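Local coordinates for protein HI0065 (Haemophilus influenzae, PDB 1HTW) that binds ATP and magnesium and is required for forming the threonylcarbamoyl group on adenosine 37 of tRNAs that read codons beginning with adenine, at residues F84-L89 against C110-S115; I34-N39 against I127-D132; F12-F17 against K46-R51; L42-T47 against I131-D136. One frame throughout, in Å; residues are numbered along the deposited sequence.

Contact 1: residues F84-L89 against C110-S115; sequences FDLYRL and CLIEWS. With NA (sodium ion), chain F; MG (magnesium ion), chain D.
Strands 79-85 and 109-113 lie parallel, joined by hydrogen bonds from Phe84 N to Leu111 O (2.7 Å), Glu113 N to Phe84 O and, just past the first strand, Leu86 N to Glu113 O. Asp85 and Glu113 share the face of the sheet turned to the magnesium ion. Glu113 sets CG anti to its carbonyl carbon and continues extended, which carries OE1 to the metal at 2.2 Å; OE2 is hydrogen-bonded to His83 NE2. Asp85, with CG anti to the backbone N (chi1 -177°), stays in the second shell, where OD2 accepts from the metal-bound water 2 at 2.6 Å. Asp85 OD1 takes Tyr87 N at 2.9 Å from above the carboxylate plane, closing an Asx turn. The same OD1 lies 3.5 Å from Trp114 CD1, the carboxylate only 10° from the indole plane. Tyr87 runs alongside Trp114, placing Tyr87 CD1 over the centre of the indole face, 3.4 Å from Trp114 CE2, while its CB makes a CH-pi contact with the five-membered ring. On the opposite face, Phe84 and Ile112 point the same way, Phe84 CD1 to Ile112 CG1 3.8 Å. The water-mediated link of Asp85 to the metal, at the end of a strand, resembles that of a Walker B aspartate. Asp85 OD2 and Glu113 OE1 lie 4.1 Å apart, like charges, if both are ionised, whose repulsion the magnesium and its waters would probably offset.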
# COMPACT_ATOMS: atom_id res chain seq x y z
N PHE A 84 5.51 -4.40 -2.09
CA PHE A 84 6.36 -5.32 -1.31
C PHE A 84 5.51 -6.37 -0.61
O PHE A 84 4.43 -6.04 -0.15
CB PHE A 84 7.07 -4.52 -0.20
CG PHE A 84 8.15 -3.59 -0.69
CD1 PHE A 84 7.78 -2.31 -1.12
CD2 PHE A 84 9.49 -3.91 -0.54
CE1 PHE A 84 8.75 -1.41 -1.53
CE2 PHE A 84 10.46 -3.01 -0.98
CZ PHE A 84 10.08 -1.79 -1.47
N ASP A 85 5.98 -7.63 -0.66
CA ASP A 85 5.41 -8.66 0.23
C ASP A 85 6.62 -9.24 0.97
O ASP A 85 7.44 -9.91 0.31
CB ASP A 85 4.70 -9.80 -0.50
CG ASP A 85 4.10 -10.74 0.61
OD1 ASP A 85 4.64 -10.69 1.72
OD2 ASP A 85 3.11 -11.39 0.33
N LEU A 86 6.77 -8.91 2.22
CA LEU A 86 7.92 -9.15 3.02
C LEU A 86 7.84 -10.46 3.82
O LEU A 86 8.69 -10.66 4.69
CB LEU A 86 8.32 -8.03 3.96
CG LEU A 86 8.59 -6.64 3.36
CD1 LEU A 86 9.04 -5.64 4.40
CD2 LEU A 86 9.60 -6.75 2.22
N TYR A 87 6.82 -11.24 3.50
CA TYR A 87 6.61 -12.47 4.27
C TYR A 87 7.87 -13.32 4.38
O TYR A 87 8.18 -13.82 5.47
CB TYR A 87 5.47 -13.29 3.66
CG TYR A 87 5.19 -14.50 4.55
CD1 TYR A 87 5.10 -14.33 5.92
CD2 TYR A 87 5.05 -15.77 4.01
CE1 TYR A 87 4.87 -15.42 6.75
CE2 TYR A 87 4.82 -16.86 4.84
CZ TYR A 87 4.71 -16.68 6.19
OH TYR A 87 4.48 -17.75 7.02
N ARG A 88 8.63 -13.43 3.30
CA ARG A 88 9.85 -14.25 3.29
C ARG A 88 11.11 -13.45 3.52
O ARG A 88 12.23 -13.88 3.21
CB ARG A 88 9.92 -14.99 1.94
CG ARG A 88 8.79 -16.00 1.78
CD ARG A 88 8.82 -16.72 0.46
NE ARG A 88 7.66 -17.53 0.19
CZ ARG A 88 7.39 -18.72 0.71
NH1 ARG A 88 8.18 -19.29 1.60
NH2 ARG A 88 6.28 -19.35 0.33
N LEU A 89 10.98 -12.28 4.14
CA LEU A 89 12.15 -11.50 4.53
C LEU A 89 12.70 -12.06 5.84
O LEU A 89 12.19 -11.77 6.91
CB LEU A 89 11.83 -10.03 4.61
CG LEU A 89 12.97 -9.11 5.06
CD1 LEU A 89 14.07 -9.06 4.01
CD2 LEU A 89 12.46 -7.72 5.38
N CYS A 110 4.98 3.34 -1.93
CA CYS A 110 5.41 1.98 -1.60
C CYS A 110 4.18 1.33 -0.86
O CYS A 110 3.71 1.93 0.11
CB CYS A 110 6.59 1.95 -0.68
SG CYS A 110 8.15 2.56 -1.51
N LEU A 111 3.85 0.15 -1.33
CA LEU A 111 2.65 -0.53 -0.69
C LEU A 111 3.20 -1.86 -0.14
O LEU A 111 3.76 -2.63 -0.94
CB LEU A 111 1.66 -0.81 -1.83
CG LEU A 111 1.28 0.41 -2.71
CD1 LEU A 111 0.39 -0.04 -3.89
CD2 LEU A 111 0.44 1.43 -1.87
N ILE A 112 3.12 -2.01 1.16
CA ILE A 112 3.88 -3.02 1.85
C ILE A 112 3.00 -4.02 2.60
O ILE A 112 2.29 -3.63 3.51
CB ILE A 112 4.85 -2.35 2.81
CG1 ILE A 112 5.78 -1.41 1.94
CG2 ILE A 112 5.70 -3.33 3.59
CD1 ILE A 112 6.85 -0.75 2.78
N GLU A 113 3.14 -5.28 2.22
CA GLU A 113 2.49 -6.38 2.96
C GLU A 113 3.51 -7.01 3.86
O GLU A 113 4.72 -7.02 3.58
CB GLU A 113 1.91 -7.42 1.99
CG GLU A 113 0.77 -6.89 1.14
CD GLU A 113 0.15 -7.84 0.18
OE1 GLU A 113 -0.23 -8.98 0.62
OE2 GLU A 113 -0.08 -7.48 -0.98
N TRP A 114 3.11 -7.37 5.10
CA TRP A 114 4.04 -7.90 6.08
C TRP A 114 5.14 -6.95 6.47
O TRP A 114 6.31 -7.28 6.66
CB TRP A 114 4.65 -9.22 5.56
CG TRP A 114 3.72 -10.38 5.71
CD1 TRP A 114 2.90 -10.92 4.77
CD2 TRP A 114 3.53 -11.16 6.90
NE1 TRP A 114 2.20 -11.97 5.30
CE2 TRP A 114 2.57 -12.14 6.60
CE3 TRP A 114 4.06 -11.10 8.19
CZ2 TRP A 114 2.13 -13.07 7.54
CZ3 TRP A 114 3.63 -12.04 9.12
CH2 TRP A 114 2.67 -13.01 8.79
N SER A 115 4.75 -5.68 6.75
CA SER A 115 5.74 -4.67 7.11
C SER A 115 6.44 -4.98 8.41
O SER A 115 7.55 -4.45 8.62
CB SER A 115 5.01 -3.32 7.23
OG SER A 115 3.88 -3.47 8.08
NA NA F . 2.15 -4.42 6.20
MG MG D . -1.12 -10.63 -0.49
O HOH W 1 1.50 -12.74 2.17
O HOH W 2 0.99 -11.19 -1.13
O HOH W 3 -0.88 -11.90 1.20
O HOH W 4 -1.72 -12.35 -1.70

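Contact 2: residues I34-N39 against I127-D132; sequences IMVYLN and ILVNID. With NA (sodium ion), chain F.
Strands 34-39 and 127-134 are parallel neighbours in the mixed central sheet of the P-loop NTPase fold, and the first leads into the phosphate-binding loop. Four backbone hydrogen bonds of good geometry alternate between them: Tyr37 N to Ile127 O, Val129 N to Tyr37 O (2.8 Å), Asn39 N to Val129 O and Ile131 N to Asn39 O. A weak one, from Ile127 N to Met35 O, begins the series. Val36, Leu38, Ile127 and Val129 pack on one face, where Val36 CG1 reaches both Ile127 CG2 and Val129 CG2, and Leu38 CD2 lies 3.8 Å from Val129 CB. Leu38 and Val129 also press on Leu49 of helix 46-56, which covers this side. Tyr37 and Leu128 lie side by side on the other face, CD2 to CD2 3.9 Å, and Tyr37 OH is hydrogen-bonded to Pro123 O. Asn39 follows them there. Its CB sits 3.4 Å from Asn130 OD1, and CG, anti to the carbonyl carbon (chi1 -65°), sends the amide ends to different partners. OD1 turns to the sodium ion at 3.0 Å, joining Leu38 O in a site completed by Ile112 O and Ser115 OG. Asn130 ND2 is hydrogen-bonded to Glu141 OE2. Asn39 ND2 passes Leu128 CB and donates to Asn130 OD1 at 3.0 Å, meeting that oxygen nearly along its C=O axis and within 2° of the Asn39 amide plane.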
# COMPACT_ATOMS: atom_id res chain seq x y z
N ILE A 34 5.71 7.75 -0.41
CA ILE A 34 4.56 7.54 0.53
C ILE A 34 4.60 6.08 1.00
O ILE A 34 4.62 5.20 0.15
CB ILE A 34 3.28 7.89 -0.17
CG1 ILE A 34 3.32 9.34 -0.75
CG2 ILE A 34 2.04 7.72 0.70
CD1 ILE A 34 2.00 9.78 -1.35
N MET A 35 4.67 5.89 2.29
CA MET A 35 4.75 4.52 2.85
C MET A 35 3.34 4.10 3.28
O MET A 35 2.72 4.68 4.16
CB MET A 35 5.73 4.47 3.99
CG MET A 35 7.10 5.12 3.59
SD MET A 35 8.02 3.89 2.37
CE MET A 35 8.16 2.39 3.42
N VAL A 36 2.88 2.99 2.67
CA VAL A 36 1.54 2.48 3.01
C VAL A 36 1.76 1.04 3.52
O VAL A 36 2.16 0.19 2.72
CB VAL A 36 0.65 2.44 1.79
CG1 VAL A 36 -0.81 2.07 2.20
CG2 VAL A 36 0.50 3.88 1.16
N TYR A 37 1.37 0.79 4.78
CA TYR A 37 1.48 -0.58 5.30
C TYR A 37 0.10 -1.22 5.20
O TYR A 37 -0.85 -0.67 5.73
CB TYR A 37 1.85 -0.52 6.78
CG TYR A 37 3.28 -0.14 7.11
CD1 TYR A 37 4.17 0.38 6.18
CD2 TYR A 37 3.69 -0.27 8.42
CE1 TYR A 37 5.46 0.75 6.58
CE2 TYR A 37 4.96 0.07 8.82
CZ TYR A 37 5.83 0.58 7.89
OH TYR A 37 7.11 0.92 8.32
N LEU A 38 0.02 -2.35 4.47
CA LEU A 38 -1.23 -3.06 4.25
C LEU A 38 -1.26 -4.28 5.21
O LEU A 38 -0.39 -5.12 5.17
CB LEU A 38 -1.33 -3.60 2.81
CG LEU A 38 -1.25 -2.55 1.70
CD1 LEU A 38 -1.18 -3.22 0.34
CD2 LEU A 38 -2.39 -1.57 1.83
N ASN A 39 -2.22 -4.21 6.14
CA ASN A 39 -2.30 -5.20 7.22
C ASN A 39 -3.63 -5.96 7.17
O ASN A 39 -4.64 -5.56 6.64
CB ASN A 39 -2.26 -4.43 8.55
CG ASN A 39 -0.93 -3.71 8.79
OD1 ASN A 39 0.14 -4.23 8.39
ND2 ASN A 39 -1.04 -2.54 9.38
N ILE A 127 0.58 5.76 6.48
CA ILE A 127 -0.83 5.35 6.74
C ILE A 127 -0.83 3.80 6.87
O ILE A 127 -0.04 3.15 6.21
CB ILE A 127 -1.72 5.80 5.60
CG1 ILE A 127 -3.22 5.56 5.84
CG2 ILE A 127 -1.31 5.17 4.28
CD1 ILE A 127 -4.06 6.67 5.20
N LEU A 128 -1.59 3.35 7.84
CA LEU A 128 -1.81 1.90 8.00
C LEU A 128 -3.17 1.60 7.39
O LEU A 128 -4.13 2.32 7.63
CB LEU A 128 -1.90 1.48 9.48
CG LEU A 128 -0.81 1.94 10.40
CD1 LEU A 128 -1.03 1.39 11.82
CD2 LEU A 128 0.55 1.48 9.89
N VAL A 129 -3.26 0.47 6.65
CA VAL A 129 -4.58 0.10 6.14
C VAL A 129 -4.90 -1.26 6.79
O VAL A 129 -4.24 -2.25 6.44
CB VAL A 129 -4.50 -0.13 4.60
CG1 VAL A 129 -5.85 -0.56 4.07
CG2 VAL A 129 -4.09 1.17 3.90
N ASN A 130 -5.84 -1.29 7.74
CA ASN A 130 -6.07 -2.57 8.46
C ASN A 130 -7.34 -3.17 7.91
O ASN A 130 -8.41 -2.55 7.98
CB ASN A 130 -6.27 -2.23 9.95
CG ASN A 130 -5.01 -1.74 10.62
OD1 ASN A 130 -3.91 -1.96 10.13
ND2 ASN A 130 -5.13 -1.00 11.74
N ILE A 131 -7.27 -4.34 7.26
CA ILE A 131 -8.40 -4.92 6.61
C ILE A 131 -8.99 -6.06 7.49
O ILE A 131 -8.25 -7.00 7.74
CB ILE A 131 -7.95 -5.59 5.26
CG1 ILE A 131 -7.21 -4.51 4.41
CG2 ILE A 131 -9.20 -6.04 4.50
CD1 ILE A 131 -6.87 -5.09 3.00
N ASP A 132 -10.26 -5.99 7.77
CA ASP A 132 -10.98 -7.11 8.44
C ASP A 132 -11.94 -7.70 7.43
O ASP A 132 -12.33 -7.20 6.38
CB ASP A 132 -11.76 -6.64 9.65
CG ASP A 132 -12.13 -7.70 10.66
OD1 ASP A 132 -11.70 -8.88 10.58
OD2 ASP A 132 -12.80 -7.31 11.66
NA NA F . 2.15 -4.42 6.20

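Contact 3: residues F12-F17 against K46-R51; sequences FSMLRF and KTTLTR. With MG (magnesium ion), chain D; ADP (adenosine-5'-diphosphate), chain H.
Lys46, Thr47 and Thr48 hold the diphosphate of ADP and its magnesium ion through backbone amides and side chains. Lys46 bends at chi3 and chi4 so that NZ curls back to ADP O2B at 2.6 Å, which Lys46 N also meets at 2.8 Å. Thr47 N donates to ADP O1B, and Thr47 OG1 binds the magnesium ion at 2.1 Å. Thr48 OG1 and N both donate to ADP O2A, the hydroxyl at 2.8 Å. These residues open helix 46-56, which follows the Walker A loop, and its N-terminal end would favour the negative phosphates. Segment 12-17 of helix 11-28 crosses segment 46-51 at -54°, the segment axes 8.1 Å apart, bringing Met14 up to the N1 edge of the adenine, its CB 3.7 Å from ADP N1. Met14 CG is anti to the backbone N (chi1 -176°), and the chain bends, setting SD against Leu49 CB while CE returns toward the base. Leu49 CD1 also meets the Phe17 ring edge. Leu15 CD2 touches Thr48 O at 3.6 Å and lies over one face of the Arg51 guanidinium, 3.7 Å above its plane. A salt bridge from NH2 to Glu11 OE2 and a hydrogen bond from NH1 to Gln55 OE1 hold Arg51.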
# COMPACT_ATOMS: atom_id res chain seq x y z
N PHE A 12 -15.74 -5.84 -6.01
CA PHE A 12 -15.79 -4.68 -6.91
C PHE A 12 -15.59 -3.40 -6.13
O PHE A 12 -14.92 -2.41 -6.49
CB PHE A 12 -17.14 -4.58 -7.62
CG PHE A 12 -17.07 -4.96 -9.09
CD1 PHE A 12 -16.21 -4.29 -9.92
CD2 PHE A 12 -17.88 -5.96 -9.59
CE1 PHE A 12 -16.21 -4.58 -11.30
CE2 PHE A 12 -17.84 -6.30 -10.93
CZ PHE A 12 -17.01 -5.58 -11.78
N SER A 13 -16.19 -3.43 -4.91
CA SER A 13 -16.04 -2.27 -4.03
C SER A 13 -14.60 -2.16 -3.54
O SER A 13 -14.16 -1.01 -3.29
CB SER A 13 -16.98 -2.47 -2.81
OG SER A 13 -18.33 -2.32 -3.31
N MET A 14 -13.87 -3.22 -3.36
CA MET A 14 -12.50 -3.14 -2.89
C MET A 14 -11.65 -2.46 -4.02
O MET A 14 -10.76 -1.69 -3.70
CB MET A 14 -11.86 -4.50 -2.64
CG MET A 14 -10.48 -4.47 -2.06
SD MET A 14 -10.31 -3.61 -0.35
CE MET A 14 -10.17 -5.11 0.77
N LEU A 15 -11.98 -2.92 -5.23
CA LEU A 15 -11.21 -2.32 -6.38
C LEU A 15 -11.53 -0.85 -6.58
O LEU A 15 -10.52 -0.08 -6.74
CB LEU A 15 -11.57 -3.16 -7.61
CG LEU A 15 -11.19 -4.63 -7.59
CD1 LEU A 15 -11.79 -5.34 -8.81
CD2 LEU A 15 -9.71 -4.87 -7.42
N ARG A 16 -12.73 -0.40 -6.45
CA ARG A 16 -13.13 0.99 -6.52
C ARG A 16 -12.48 1.78 -5.40
O ARG A 16 -12.02 2.93 -5.62
CB ARG A 16 -14.66 1.12 -6.43
CG ARG A 16 -15.17 2.57 -6.45
CD ARG A 16 -16.70 2.57 -6.42
NE ARG A 16 -17.25 3.88 -6.14
CZ ARG A 16 -18.10 4.21 -5.18
NH1 ARG A 16 -18.53 3.30 -4.31
NH2 ARG A 16 -18.54 5.46 -5.09
N PHE A 17 -12.42 1.21 -4.19
CA PHE A 17 -11.77 1.92 -3.10
C PHE A 17 -10.26 2.03 -3.33
O PHE A 17 -9.70 3.11 -3.17
CB PHE A 17 -12.00 1.16 -1.74
CG PHE A 17 -11.34 1.92 -0.61
CD1 PHE A 17 -12.08 2.93 0.03
CD2 PHE A 17 -10.07 1.64 -0.21
CE1 PHE A 17 -11.45 3.63 1.08
CE2 PHE A 17 -9.44 2.37 0.78
CZ PHE A 17 -10.17 3.36 1.44
N LYS A 46 -5.25 -7.86 0.90
CA LYS A 46 -4.16 -6.83 0.81
C LYS A 46 -3.70 -6.74 -0.65
O LYS A 46 -3.66 -5.65 -1.25
CB LYS A 46 -2.98 -7.13 1.72
CG LYS A 46 -3.24 -7.28 3.21
CD LYS A 46 -2.06 -7.72 4.03
CE LYS A 46 -1.60 -9.15 3.78
NZ LYS A 46 -2.67 -10.18 4.13
N THR A 47 -3.43 -7.89 -1.26
CA THR A 47 -3.09 -7.93 -2.69
C THR A 47 -4.16 -7.55 -3.60
O THR A 47 -3.96 -6.86 -4.66
CB THR A 47 -2.42 -9.31 -2.97
OG1 THR A 47 -1.27 -9.44 -2.20
CG2 THR A 47 -2.11 -9.39 -4.47
N THR A 48 -5.48 -7.82 -3.34
CA THR A 48 -6.57 -7.36 -4.17
C THR A 48 -6.75 -5.81 -4.11
O THR A 48 -7.01 -5.23 -5.14
CB THR A 48 -7.92 -7.96 -3.72
OG1 THR A 48 -7.71 -9.41 -4.01
CG2 THR A 48 -9.07 -7.47 -4.51
N LEU A 49 -6.51 -5.31 -2.91
CA LEU A 49 -6.58 -3.81 -2.80
C LEU A 49 -5.38 -3.19 -3.60
O LEU A 49 -5.73 -2.26 -4.33
CB LEU A 49 -6.35 -3.42 -1.32
CG LEU A 49 -6.21 -1.91 -1.08
CD1 LEU A 49 -7.34 -1.12 -1.71
CD2 LEU A 49 -6.11 -1.60 0.42
N THR A 50 -4.26 -3.78 -3.46
CA THR A 50 -3.08 -3.31 -4.27
C THR A 50 -3.42 -3.37 -5.75
O THR A 50 -3.10 -2.46 -6.52
CB THR A 50 -1.91 -4.22 -3.98
OG1 THR A 50 -1.51 -4.05 -2.61
CG2 THR A 50 -0.68 -3.80 -4.84
N ARG A 51 -4.03 -4.46 -6.18
CA ARG A 51 -4.45 -4.55 -7.59
C ARG A 51 -5.40 -3.48 -8.01
O ARG A 51 -5.27 -2.82 -9.07
CB ARG A 51 -4.93 -5.98 -7.89
CG ARG A 51 -5.58 -6.19 -9.24
CD ARG A 51 -6.02 -7.69 -9.37
NE ARG A 51 -7.41 -7.95 -9.17
CZ ARG A 51 -8.51 -7.68 -9.78
NH1 ARG A 51 -8.59 -6.92 -10.89
NH2 ARG A 51 -9.68 -8.09 -9.26
MG MG D . -1.12 -10.63 -0.49
PB ADP H . -4.06 -11.07 1.00
O1B ADP H . -3.01 -10.39 0.12
O2B ADP H . -4.43 -10.27 2.17
O3B ADP H . -3.47 -12.49 1.41
PA ADP H . -5.56 -11.55 -1.43
O1A ADP H . -4.49 -12.33 -2.14
O2A ADP H . -5.92 -10.25 -2.04
O3A ADP H . -5.26 -11.43 0.12
O5' ADP H . -6.86 -12.48 -1.44
C5' ADP H . -8.18 -12.02 -1.26
C4' ADP H . -9.13 -13.15 -1.75
O4' ADP H . -10.45 -12.87 -1.28
C3' ADP H . -9.19 -13.26 -3.26
O3' ADP H . -9.24 -14.66 -3.66
C2' ADP H . -10.44 -12.45 -3.55
O2' ADP H . -11.04 -12.73 -4.81
C1' ADP H . -11.34 -12.73 -2.32
N9 ADP H . -12.26 -11.67 -2.04
C8 ADP H . -13.61 -11.80 -1.83
N7 ADP H . -14.26 -10.74 -1.49
C5 ADP H . -13.31 -9.81 -1.47
C6 ADP H . -13.45 -8.50 -1.10
N6 ADP H . -14.57 -7.92 -0.70
N1 ADP H . -12.28 -7.80 -1.06
C2 ADP H . -11.11 -8.39 -1.38
N3 ADP H . -10.87 -9.68 -1.70
C4 ADP H . -12.07 -10.31 -1.76
O HOH W 3 -0.88 -11.90 1.20
O HOH W 4 -1.72 -12.35 -1.70
O HOH W 2 0.99 -11.19 -1.13

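Contact 4: residues L42-T47 against I131-D136. With MG (magnesium ion), chain D; ADP (adenosine-5'-diphosphate), chain H; ACT (acetate ion), chain G.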
# COMPACT_ATOMS: atom_id res chain seq x y z
N LEU A 42 -3.92 -13.49 6.23
CA LEU A 42 -3.88 -14.11 4.87
C LEU A 42 -5.25 -14.23 4.30
O LEU A 42 -6.22 -14.75 4.92
CB LEU A 42 -3.16 -15.46 5.04
CG LEU A 42 -2.77 -16.19 3.76
CD1 LEU A 42 -1.62 -15.47 3.05
CD2 LEU A 42 -2.38 -17.63 4.09
N GLY A 43 -5.48 -13.71 3.10
CA GLY A 43 -6.75 -13.72 2.41
C GLY A 43 -7.69 -12.54 2.66
O GLY A 43 -8.77 -12.50 2.09
N ALA A 44 -7.28 -11.59 3.52
CA ALA A 44 -8.06 -10.43 3.84
C ALA A 44 -8.31 -9.51 2.64
O ALA A 44 -9.29 -8.83 2.56
CB ALA A 44 -7.43 -9.63 4.97
N GLY A 45 -7.31 -9.52 1.69
CA GLY A 45 -7.54 -8.72 0.47
C GLY A 45 -6.37 -7.68 0.30
O GLY A 45 -6.69 -6.72 -0.44
N LYS A 46 -5.25 -7.86 0.90
CA LYS A 46 -4.16 -6.83 0.81
C LYS A 46 -3.70 -6.74 -0.65
O LYS A 46 -3.66 -5.65 -1.25
CB LYS A 46 -2.98 -7.13 1.72
CG LYS A 46 -3.24 -7.28 3.21
CD LYS A 46 -2.06 -7.72 4.03
CE LYS A 46 -1.60 -9.15 3.78
NZ LYS A 46 -2.67 -10.18 4.13
N THR A 47 -3.43 -7.89 -1.26
CA THR A 47 -3.09 -7.93 -2.69
C THR A 47 -4.16 -7.55 -3.60
O THR A 47 -3.96 -6.86 -4.66
CB THR A 47 -2.42 -9.31 -2.97
OG1 THR A 47 -1.27 -9.44 -2.20
CG2 THR A 47 -2.11 -9.39 -4.47
N ILE A 131 -7.27 -4.34 7.26
CA ILE A 131 -8.40 -4.92 6.61
C ILE A 131 -8.99 -6.06 7.49
O ILE A 131 -8.25 -7.00 7.74
CB ILE A 131 -7.95 -5.59 5.26
CG1 ILE A 131 -7.21 -4.51 4.41
CG2 ILE A 131 -9.20 -6.04 4.50
CD1 ILE A 131 -6.87 -5.09 3.00
N ASP A 132 -10.26 -5.99 7.77
CA ASP A 132 -10.98 -7.11 8.44
C ASP A 132 -11.94 -7.70 7.43
O ASP A 132 -12.33 -7.20 6.38
CB ASP A 132 -11.76 -6.64 9.65
CG ASP A 132 -12.13 -7.70 10.66
OD1 ASP A 132 -11.70 -8.88 10.58
OD2 ASP A 132 -12.80 -7.31 11.66
N TYR A 133 -12.37 -8.97 7.73
CA TYR A 133 -13.18 -9.65 6.70
C TYR A 133 -14.25 -10.57 7.35
O TYR A 133 -14.04 -10.98 8.48
CB TYR A 133 -12.23 -10.61 5.94
CG TYR A 133 -11.42 -11.53 6.82
CD1 TYR A 133 -10.25 -11.13 7.42
CD2 TYR A 133 -11.82 -12.86 7.05
CE1 TYR A 133 -9.52 -11.92 8.27
CE2 TYR A 133 -11.08 -13.68 7.89
CZ TYR A 133 -9.93 -13.24 8.47
OH TYR A 133 -9.16 -14.05 9.27
N TYR A 134 -15.22 -10.82 6.57
CA TYR A 134 -16.34 -11.74 6.90
C TYR A 134 -16.95 -12.22 5.60
O TYR A 134 -17.59 -11.46 4.85
CB TYR A 134 -17.30 -10.88 7.71
CG TYR A 134 -18.44 -11.56 8.41
CD1 TYR A 134 -19.54 -12.00 7.69
CD2 TYR A 134 -18.42 -11.76 9.79
CE1 TYR A 134 -20.62 -12.58 8.32
CE2 TYR A 134 -19.50 -12.35 10.43
CZ TYR A 134 -20.59 -12.76 9.69
OH TYR A 134 -21.66 -13.35 10.30
N ASP A 135 -16.81 -13.51 5.26
CA ASP A 135 -17.37 -14.00 4.00
C ASP A 135 -16.71 -13.22 2.84
O ASP A 135 -15.47 -13.13 2.90
CB ASP A 135 -18.89 -13.93 3.98
CG ASP A 135 -19.54 -14.97 4.88
OD1 ASP A 135 -18.88 -16.00 5.16
OD2 ASP A 135 -20.73 -14.81 5.24
N ASP A 136 -17.44 -12.65 1.94
CA ASP A 136 -16.84 -11.91 0.83
C ASP A 136 -16.94 -10.39 1.07
O ASP A 136 -16.80 -9.62 0.11
CB ASP A 136 -17.51 -12.28 -0.48
CG ASP A 136 -17.12 -13.67 -0.96
OD1 ASP A 136 -16.14 -14.25 -0.45
OD2 ASP A 136 -17.82 -14.18 -1.87
MG MG D . -1.12 -10.63 -0.49
PB ADP H . -4.06 -11.07 1.00
O1B ADP H . -3.01 -10.39 0.12
O2B ADP H . -4.43 -10.27 2.17
O3B ADP H . -3.47 -12.49 1.41
PA ADP H . -5.56 -11.55 -1.43
O1A ADP H . -4.49 -12.33 -2.14
O2A ADP H . -5.92 -10.25 -2.04
O3A ADP H . -5.26 -11.43 0.12
O5' ADP H . -6.86 -12.48 -1.44
C5' ADP H . -8.18 -12.02 -1.26
C4' ADP H . -9.13 -13.15 -1.75
O4' ADP H . -10.45 -12.87 -1.28
C3' ADP H . -9.19 -13.26 -3.26
O3' ADP H . -9.24 -14.66 -3.66
C2' ADP H . -10.44 -12.45 -3.55
O2' ADP H . -11.04 -12.73 -4.81
C1' ADP H . -11.34 -12.73 -2.32
N9 ADP H . -12.26 -11.67 -2.04
C8 ADP H . -13.61 -11.80 -1.83
N7 ADP H . -14.26 -10.74 -1.49
C5 ADP H . -13.31 -9.81 -1.47
C6 ADP H . -13.45 -8.50 -1.10
N6 ADP H . -14.57 -7.92 -0.70
N1 ADP H . -12.28 -7.80 -1.06
C2 ADP H . -11.11 -8.39 -1.38
N3 ADP H . -10.87 -9.68 -1.70
C4 ADP H . -12.07 -10.31 -1.76
C ACT G . -14.47 -15.76 7.73
O ACT G . -15.13 -15.34 6.76
OXT ACT G . -13.40 -16.40 7.60
CH3 ACT G . -15.02 -15.53 9.13
O HOH W 3 -0.88 -11.90 1.20
O HOH W 4 -1.72 -12.35 -1.70
O HOH W 2 0.99 -11.19 -1.13
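The phosphate-binding P-loop rests here on the end of strand 127-134. Ala44 points its methyl group at the strand: CB lies 4.0 Å from Ile131 CG2 and 4.0 Å from Tyr133 CD1. Ile131 meets the loop with both branches. Its CG2, anti to the backbone N, comes within 3.4 Å of Ala44 O, while CD1, at the end of an extended chain, reaches the backbone of Gly45 at C (3.8 Å) and the start of the Lys46 chain. Tyr133 holds CG in the crowded position between backbone N and carbonyl carbon (chi1 51°), so that the ring stands beside Ala44 and its OH can bond to Asp41 OD2. The loop presents its amides to ADP: Gly43 N donates to O3B at 2.9 Å and Gly45 N to O2B at 3.0 Å. Gly43 and Gly45 both have positive phi, 90° and 123°, backbone shapes that suit glycine, and Gly45 occupies the N-cap position of the following helix. Beyond the strand, the chain turns back to the adenine, where ADP N6 donates to Asp136 O at 2.9 Å. Arg138 of strand 137-144 donates from NE to Ala44 O and packs on Ile131 and Tyr133, so the loop lies between the end of strand 127-134, with its antiparallel neighbour 137-144, and the start of helix 46-56.

In the fold
Contacts 1 and 2 are buried strand pairings in one sheet, where strands 109-113 and 34-39 are neighbours, and both supply ligands to the sodium ion. Their chemistry rests on backbone hydrogen bonds, with polar side chains gathered at the strand ends. Contacts 3 and 4 lie farther from the centre of the chain, share Lys46 and Thr47, and have side-chain packing in place of bonds between their segments; many of their polar groups turn to ADP instead. All four are mainly buried, with Tyr87 in contact 1 and Tyr133 in contact 4 at the surface. Strand 127-134 serves contacts 2 and 4, sharing Ile131, whereas magnesium joins contact 1 to contacts 3 and 4 through Glu113 and Thr47.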